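Long-range contacts in P-granule scaffold (Caenorhabditis japonica, PDB 5W4A), which serves as a scaffold of P granules, the germ granules of nematodes, and is probably linked to the assembly of these granules and to mRNA repression: residues N4-V9 / K139-L144; Y17-L22 / A172-K177; Q62-S67 / D79-L84. All coordinates share one frame; numbering follows the deposited sequence. Where two conformers were deposited one is given.

Contact 1 (N4-V9 / K139-L144); sequences NKREIV and KILAIL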
# COMPACT_ATOMS: atom_id res chain seq x y z
N ASN C 4 -2.69 -19.67 14.56
CA ASN C 4 -3.69 -18.63 14.37
C ASN C 4 -3.17 -17.48 13.51
O ASN C 4 -3.93 -16.55 13.23
CB ASN C 4 -4.17 -18.11 15.73
CG ASN C 4 -3.10 -17.30 16.47
OD1 ASN C 4 -1.91 -17.53 16.31
ND2 ASN C 4 -3.54 -16.35 17.29
N LYS C 5 -1.91 -17.52 13.07
CA LYS C 5 -1.29 -16.36 12.44
C LYS C 5 -1.62 -16.34 10.96
O LYS C 5 -1.70 -17.40 10.32
CB LYS C 5 0.23 -16.40 12.65
CG LYS C 5 0.98 -15.18 12.16
CD LYS C 5 2.40 -15.16 12.73
CE LYS C 5 3.42 -14.72 11.69
NZ LYS C 5 4.77 -14.58 12.28
N ARG C 6 -1.84 -15.14 10.41
CA ARG C 6 -2.02 -15.01 8.96
C ARG C 6 -0.66 -15.14 8.30
O ARG C 6 0.25 -14.35 8.58
CB ARG C 6 -2.64 -13.65 8.62
CG ARG C 6 -4.09 -13.49 9.07
CD ARG C 6 -4.69 -12.19 8.57
NE ARG C 6 -6.14 -12.22 8.78
CZ ARG C 6 -6.75 -11.90 9.93
NH1 ARG C 6 -6.08 -11.44 10.97
NH2 ARG C 6 -8.07 -12.01 10.03
N GLU C 7 -0.49 -16.16 7.45
CA GLU C 7 0.78 -16.43 6.80
C GLU C 7 0.62 -16.63 5.31
O GLU C 7 -0.22 -17.43 4.87
CB GLU C 7 1.42 -17.68 7.44
CG GLU C 7 1.69 -17.46 8.94
CD GLU C 7 2.17 -18.71 9.68
OE1 GLU C 7 1.56 -19.80 9.53
OE2 GLU C 7 3.17 -18.60 10.42
N ILE C 8 1.46 -15.94 4.53
CA ILE C 8 1.57 -16.17 3.10
C ILE C 8 2.32 -17.48 2.89
O ILE C 8 3.29 -17.78 3.61
CB ILE C 8 2.29 -15.00 2.42
CG1 ILE C 8 1.42 -13.73 2.56
CG2 ILE C 8 2.60 -15.31 0.94
CD1 ILE C 8 2.10 -12.45 2.14
N VAL C 9 1.87 -18.25 1.91
CA VAL C 9 2.53 -19.49 1.53
C VAL C 9 2.74 -19.47 0.01
O VAL C 9 2.17 -18.66 -0.72
CB VAL C 9 1.75 -20.73 1.97
CG1 VAL C 9 1.55 -20.74 3.48
CG2 VAL C 9 0.40 -20.79 1.28
N LYS C 139 -0.61 -6.29 7.53
CA LYS C 139 -0.98 -5.69 6.26
C LYS C 139 -2.09 -6.49 5.57
O LYS C 139 -2.98 -5.91 4.96
CB LYS C 139 0.26 -5.55 5.38
CG LYS C 139 1.25 -4.52 5.92
CD LYS C 139 2.59 -4.62 5.20
CE LYS C 139 3.65 -3.75 5.89
NZ LYS C 139 3.24 -2.34 6.03
N ILE C 140 -2.06 -7.82 5.69
CA ILE C 140 -3.16 -8.62 5.13
C ILE C 140 -4.48 -8.29 5.84
O ILE C 140 -5.52 -8.13 5.20
CB ILE C 140 -2.83 -10.12 5.22
CG1 ILE C 140 -1.65 -10.46 4.30
CG2 ILE C 140 -4.08 -10.98 4.89
CD1 ILE C 140 -1.04 -11.80 4.62
N LEU C 141 -4.44 -8.21 7.17
CA LEU C 141 -5.63 -7.82 7.94
C LEU C 141 -6.19 -6.47 7.48
O LEU C 141 -7.40 -6.32 7.28
CB LEU C 141 -5.27 -7.78 9.43
CG LEU C 141 -6.33 -7.20 10.36
CD1 LEU C 141 -7.65 -7.96 10.27
CD2 LEU C 141 -5.78 -7.24 11.75
N ALA C 142 -5.31 -5.49 7.29
CA ALA C 142 -5.75 -4.17 6.84
C ALA C 142 -6.44 -4.24 5.49
O ALA C 142 -7.50 -3.64 5.29
CB ALA C 142 -4.55 -3.22 6.79
N ILE C 143 -5.86 -4.98 4.54
CA ILE C 143 -6.46 -5.10 3.21
C ILE C 143 -7.81 -5.82 3.31
O ILE C 143 -8.78 -5.43 2.64
CB ILE C 143 -5.50 -5.81 2.24
CG1 ILE C 143 -4.32 -4.90 1.95
CG2 ILE C 143 -6.22 -6.19 0.92
CD1 ILE C 143 -3.13 -5.66 1.35
N LEU C 144 -7.89 -6.88 4.12
CA LEU C 144 -9.16 -7.58 4.31
C LEU C 144 -10.25 -6.64 4.84
O LEU C 144 -11.37 -6.60 4.30
CB LEU C 144 -8.96 -8.76 5.26
CG LEU C 144 -10.20 -9.57 5.58
CD1 LEU C 144 -10.85 -10.19 4.34
CD2 LEU C 144 -9.83 -10.65 6.61

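Contact 2 (Y17-L22 / A172-K177); sequences YFFPNL and AYVFTK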
# COMPACT_ATOMS: atom_id res chain seq x y z
N TYR C 17 -2.08 -15.85 -0.02
CA TYR C 17 -2.64 -15.90 1.34
C TYR C 17 -4.02 -16.55 1.31
O TYR C 17 -4.28 -17.50 2.06
CB TYR C 17 -2.73 -14.50 1.99
CG TYR C 17 -3.46 -14.61 3.27
CD1 TYR C 17 -2.88 -15.26 4.37
CD2 TYR C 17 -4.78 -14.20 3.37
CE1 TYR C 17 -3.59 -15.50 5.52
CE2 TYR C 17 -5.50 -14.42 4.52
CZ TYR C 17 -4.90 -15.07 5.59
OH TYR C 17 -5.58 -15.30 6.75
N PHE C 18 -4.90 -16.07 0.43
CA PHE C 18 -6.32 -16.41 0.49
C PHE C 18 -6.67 -17.74 -0.18
O PHE C 18 -7.73 -18.30 0.10
CB PHE C 18 -7.15 -15.30 -0.17
CG PHE C 18 -7.22 -14.02 0.61
CD1 PHE C 18 -6.37 -12.96 0.32
CD2 PHE C 18 -8.15 -13.87 1.65
CE1 PHE C 18 -6.43 -11.78 1.05
CE2 PHE C 18 -8.22 -12.69 2.37
CZ PHE C 18 -7.35 -11.65 2.08
N PHE C 19 -5.80 -18.26 -1.06
CA PHE C 19 -6.14 -19.42 -1.91
C PHE C 19 -5.05 -20.50 -1.94
O PHE C 19 -4.70 -21.00 -3.01
CB PHE C 19 -6.44 -18.93 -3.32
CG PHE C 19 -7.60 -17.96 -3.41
CD1 PHE C 19 -8.89 -18.41 -3.24
CD2 PHE C 19 -7.38 -16.60 -3.61
CE1 PHE C 19 -9.98 -17.52 -3.31
CE2 PHE C 19 -8.45 -15.71 -3.68
CZ PHE C 19 -9.75 -16.19 -3.52
N PRO C 20 -4.53 -20.92 -0.80
CA PRO C 20 -3.46 -21.94 -0.86
C PRO C 20 -3.86 -23.27 -1.49
O PRO C 20 -3.05 -23.85 -2.23
CB PRO C 20 -3.06 -22.12 0.61
CG PRO C 20 -4.22 -21.63 1.40
CD PRO C 20 -4.79 -20.52 0.60
N ASN C 21 -5.07 -23.79 -1.22
CA ASN C 21 -5.41 -25.08 -1.82
C ASN C 21 -5.67 -24.94 -3.32
O ASN C 21 -5.44 -25.90 -4.07
CB ASN C 21 -6.62 -25.70 -1.10
CG ASN C 21 -6.81 -27.16 -1.43
OD1 ASN C 21 -5.84 -27.93 -1.51
ND2 ASN C 21 -8.07 -27.57 -1.57
N LEU C 22 -6.12 -23.77 -3.78
CA LEU C 22 -6.27 -23.55 -5.22
C LEU C 22 -4.91 -23.54 -5.90
O LEU C 22 -4.73 -24.11 -6.99
CB LEU C 22 -7.01 -22.23 -5.48
CG LEU C 22 -7.19 -21.80 -6.94
CD1 LEU C 22 -8.08 -22.78 -7.67
CD2 LEU C 22 -7.79 -20.41 -7.03
N ALA C 172 -5.24 -11.23 -5.90
CA ALA C 172 -5.99 -10.14 -6.51
C ALA C 172 -6.63 -10.59 -7.81
O ALA C 172 -7.79 -10.27 -8.08
CB ALA C 172 -5.07 -8.93 -6.74
N TYR C 173 -5.90 -11.40 -8.59
CA TYR C 173 -6.41 -11.92 -9.85
C TYR C 173 -7.58 -12.87 -9.63
O TYR C 173 -8.60 -12.78 -10.33
CB TYR C 173 -5.29 -12.62 -10.62
CG TYR C 173 -5.72 -13.04 -12.01
CD1 TYR C 173 -5.94 -12.06 -12.98
CD2 TYR C 173 -5.96 -14.35 -12.32
CE1 TYR C 173 -6.37 -12.39 -14.24
CE2 TYR C 173 -6.37 -14.70 -13.64
CZ TYR C 173 -6.57 -13.71 -14.56
OH TYR C 173 -7.01 -13.96 -15.86
N VAL C 174 -7.45 -13.80 -8.69
CA VAL C 174 -8.55 -14.73 -8.39
C VAL C 174 -9.79 -13.96 -7.95
O VAL C 174 -10.89 -14.21 -8.45
CB VAL C 174 -8.13 -15.75 -7.31
CG1 VAL C 174 -9.31 -16.64 -6.93
CG2 VAL C 174 -6.96 -16.64 -7.78
N PHE C 175 -9.64 -13.02 -7.00
CA PHE C 175 -10.81 -12.23 -6.59
C PHE C 175 -11.43 -11.48 -7.76
O PHE C 175 -12.66 -11.41 -7.88
CB PHE C 175 -10.45 -11.23 -5.48
CG PHE C 175 -10.29 -11.84 -4.09
CD1 PHE C 175 -11.35 -12.50 -3.47
CD2 PHE C 175 -9.08 -11.73 -3.38
CE1 PHE C 175 -11.23 -13.05 -2.18
CE2 PHE C 175 -8.96 -12.27 -2.09
CZ PHE C 175 -10.02 -12.94 -1.50
N THR C 176 -10.60 -10.90 -8.62
CA THR C 176 -11.13 -10.19 -9.78
C THR C 176 -11.96 -11.11 -10.65
O THR C 176 -13.06 -10.75 -11.09
CB THR C 176 -9.97 -9.57 -10.57
OG1 THR C 176 -9.38 -8.50 -9.80
CG2 THR C 176 -10.43 -9.02 -11.90
N LYS C 177 -11.46 -12.33 -10.90
CA LYS C 177 -12.19 -13.29 -11.74
C LYS C 177 -13.50 -13.70 -11.08
O LYS C 177 -14.56 -13.70 -11.74
CB LYS C 177 -11.31 -14.53 -12.00
CG LYS C 177 -10.11 -14.32 -12.93
CD LYS C 177 -10.52 -14.23 -14.40
CE LYS C 177 -11.10 -15.54 -14.90
NZ LYS C 177 -11.34 -15.53 -16.36

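Contact 3 (Q62-S67 / D79-L84); sequences QILFPS and DTLLAL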
# COMPACT_ATOMS: atom_id res chain seq x y z
N GLN C 62 -15.64 -25.98 -1.40
CA GLN C 62 -14.95 -27.27 -1.34
C GLN C 62 -13.45 -27.12 -1.45
O GLN C 62 -12.69 -27.86 -0.80
CB GLN C 62 -15.47 -28.20 -2.44
CG GLN C 62 -16.85 -28.76 -2.18
CD GLN C 62 -16.91 -29.57 -0.91
OE1 GLN C 62 -16.03 -30.38 -0.64
NE2 GLN C 62 -17.94 -29.32 -0.10
N ILE C 63 -12.98 -26.20 -2.31
CA ILE C 63 -11.56 -25.94 -2.43
C ILE C 63 -11.04 -25.22 -1.19
O ILE C 63 -9.92 -25.48 -0.74
CB ILE C 63 -11.29 -25.13 -3.72
CG1 ILE C 63 -11.30 -26.04 -4.95
CG2 ILE C 63 -9.95 -24.35 -3.64
CD1 ILE C 63 -10.13 -27.04 -5.04
N LEU C 64 -11.83 -24.31 -0.63
CA LEU C 64 -11.41 -23.54 0.54
C LEU C 64 -11.36 -24.41 1.80
O LEU C 64 -10.50 -24.20 2.67
CB LEU C 64 -12.35 -22.37 0.76
CG LEU C 64 -12.27 -21.22 -0.25
CD1 LEU C 64 -13.24 -20.15 0.17
CD2 LEU C 64 -10.84 -20.66 -0.37
N PHE C 65 -12.27 -25.36 1.92
CA PHE C 65 -12.39 -26.17 3.13
C PHE C 65 -12.36 -27.66 2.79
O PHE C 65 -13.36 -28.36 2.94
CB PHE C 65 -13.68 -25.82 3.88
CG PHE C 65 -13.78 -24.38 4.32
CD1 PHE C 65 -13.27 -23.97 5.55
CD2 PHE C 65 -14.40 -23.43 3.51
CE1 PHE C 65 -13.37 -22.65 5.95
CE2 PHE C 65 -14.50 -22.11 3.92
CZ PHE C 65 -13.99 -21.72 5.15
N PRO C 66 -11.21 -28.17 2.36
CA PRO C 66 -11.10 -29.61 2.08
C PRO C 66 -11.20 -30.44 3.36
O PRO C 66 -11.01 -29.95 4.47
CB PRO C 66 -9.73 -29.74 1.43
CG PRO C 66 -8.95 -28.58 1.93
CD PRO C 66 -9.93 -27.47 2.10
N SER C 67 -11.50 -31.72 3.18
CA SER C 67 -11.59 -32.61 4.34
C SER C 67 -10.26 -32.62 5.08
O SER C 67 -9.18 -32.62 4.47
CB SER C 67 -11.97 -34.03 3.92
OG SER C 67 -11.94 -34.90 5.05
N ASP C 79 -11.34 -15.86 6.23
CA ASP C 79 -10.96 -14.57 5.65
C ASP C 79 -11.42 -14.49 4.21
O ASP C 79 -11.99 -13.48 3.78
CB ASP C 79 -9.44 -14.33 5.69
CG ASP C 79 -8.90 -13.88 7.03
OD1 ASP C 79 -9.63 -13.59 7.99
OD2 ASP C 79 -7.65 -13.77 7.11
N THR C 80 -11.16 -15.54 3.43
CA THR C 80 -11.56 -15.54 2.02
C THR C 80 -13.08 -15.42 1.90
O THR C 80 -13.57 -14.67 1.06
CB THR C 80 -11.04 -16.81 1.34
OG1 THR C 80 -9.65 -16.89 1.68
CG2 THR C 80 -11.23 -16.73 -0.18
N LEU C 81 -13.83 -16.13 2.74
CA LEU C 81 -15.29 -16.01 2.71
C LEU C 81 -15.74 -14.56 2.94
O LEU C 81 -16.62 -14.04 2.24
CB LEU C 81 -15.92 -16.93 3.74
CG LEU C 81 -15.78 -18.44 3.57
CD1 LEU C 81 -16.47 -19.12 4.75
CD2 LEU C 81 -16.36 -18.95 2.27
N LEU C 82 -15.15 -13.88 3.92
CA LEU C 82 -15.52 -12.49 4.16
C LEU C 82 -15.23 -11.62 2.95
O LEU C 82 -16.01 -10.73 2.61
CB LEU C 82 -14.79 -11.94 5.37
CG LEU C 82 -15.19 -12.54 6.71
CD1 LEU C 82 -14.39 -11.89 7.82
CD2 LEU C 82 -16.69 -12.33 6.95
N ALA C 83 -14.08 -11.82 2.33
CA ALA C 83 -13.71 -11.00 1.18
C ALA C 83 -14.62 -11.28 -0.01
O ALA C 83 -14.80 -10.41 -0.86
CB ALA C 83 -12.25 -11.27 0.80
N LEU C 84 -15.19 -12.48 -0.09
CA LEU C 84 -16.06 -12.88 -1.19
C LEU C 84 -17.48 -12.35 -1.07
O LEU C 84 -18.25 -12.49 -2.02
CB LEU C 84 -16.10 -14.41 -1.31
CG LEU C 84 -14.83 -15.06 -1.88
CD1 LEU C 84 -14.89 -16.59 -1.76
CD2 LEU C 84 -14.58 -14.65 -3.32

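Contact 1 (N4-V9 / K139-L144)
Arg6 and Ile8 lie against Ile140, Leu141 and Leu144 in a partly buried packing contact, where the extended N-terminal segment before strand 9-11 runs over helix 136-148. It illustrates how an arginine can give its aliphatic chain to a hydrophobic patch while its charged end is held elsewhere. The Arg6 chain is extended from CG to NE (chi2 -174°, chi3 168°) and slides past Ile140 in the opposite direction, with Arg6 CD 3.9 Å from Ile140 CG2. Farther out, Leu141 CD1 sits 3.7 Å above the plane of the Arg6 guanidinium, displaced toward its rim. Leu144 CD2 approaches Arg6 NH2 obliquely at 4.1 Å. Beside this, Ile8 and Ile140 cross obliquely, Ile8 CG1 lying 3.7 Å from Ile140 CD1. The guanidinium finds its charge partners beyond the two segments: NE forms a salt bridge with Asp79, and NH1 one with Asp107. These two salt bridges would hold the guanidinium in place against the leucines. Around the contact, Tyr17 touches both Arg6 and Ile140, Leu144 continues onto helix 71-84, and Ile8 reaches Arg15 on strand 14-16.

Contact 2 (Y17-L22 / A172-K177)
The backbones of Phe19 and Val174 face each other with their CA atoms 8.4 Å apart, where the turn entering helix 20-28, with Phe19 at its N-cap position, meets helix 169-179. Three phenylalanines form an aromatic cluster between them, an example of how edge-to-face pairs can be chained. Phe175 is the middle ring. Its CE2-CZ edge points at one face of Phe18, the centroids lying 5.0 Å apart and the planes inclined at 75°; the closest atoms are Phe18 CD1 and Phe175 CE2 at 3.6 Å. The face of Phe175 in turn receives the edge of Phe19, with Phe19 CE2 over the centre of the Phe175 ring and the planes at 60°. Phe175 thus serves as edge to one neighbour and face to the other. On the opposite face of Phe18, Tyr17 CD2 sits over the ring centre, so both faces of Phe18 are occupied.

Val174 adds a CH-pi contact. Its CG1, anti to the backbone N, lies 3.5 Å from the Phe19 ring centroid and 17° off the ring normal. The other branch, CG2, reaches tip to tip toward Leu22 CD2 at 3.9 Å. From helix 42-47, Phe43 packs on Phe19 and Leu22, and Val47 on Val174, while Ala83 of helix 71-84 packs on Phe175. The whole is an aromatic cluster with edge-to-face pairs in the buried core of this mainly helical domain, near the centre of the chain.

Contact 3 (Q62-S67 / D79-L84)
The Phe65 ring turns its edge to Leu81: Leu81 CG lies in the ring plane, 3.9 Å from Phe65 CE2, and Leu81 CD1 comes in obliquely, 3.6 Å from Phe65 CZ. The two side chains reach toward each other tip to tip, while Arg95, outside both segments, makes a cation-pi interaction with the ring. Phe65 is the first residue to leave the helical path at the end of helix 57-64. Its CG is anti to the carbonyl carbon (chi1 -60°); the CE2-CZ end of the ring meets helix 71-84.

Leu64, the last residue of helix 57-64, is the partner of Thr80. Two conformers were deposited for this leucine, and the contacts of its methyls hold for the one described. In it, Leu64 CD1 lies 3.9 Å from Leu81 CD2, the two chains sliding past each other in opposite directions, and Leu64 CD2 lies 4.0 Å from Thr80 CG2. Thr80 divides its two branches between different tasks. Its OG1 is beside the backbone N (chi1 -50°), which leaves CG2 anti to that N and in the apolar patch, whereas OG1 hydrogen-bonds to the carbonyl O of Phe18, outside both segments.

Leu81 carries the packing on toward Phe88 and toward Glu91 and Phe92 of helix 89-100. Between the two segments the chemistry is that of methyls, an aromatic rim and burial, the Thr80 hydroxyl being satisfied by Phe18 O. The contact is therefore apolar and rests on the fit of shapes, with the methyl contacts of Leu64 less certain because of its second conformer.

Overall arrangement
Contacts 1 and 2 have centres 13 Å apart, and contact 3 lies 14 Å from contact 1 and 10 Å from contact 2. Along the chain the segments of contacts 1 and 2 alternate, while contact 3 is nested inside both of the loops they close. The N-terminal part is therefore shared: residues 4-9 and 17-22, joined through the hairpin of strands 9-11 and 14-16, meet helices 136-148 and 169-179 in turn. Helix 71-84 ties all three together: besides its link to contact 1, it receives a probable hydrogen bond between Tyr17 OH and Asp79, and Phe19 packs on its Thr80. Distant parts of this mostly helical domain are thus packed into one body around that helix.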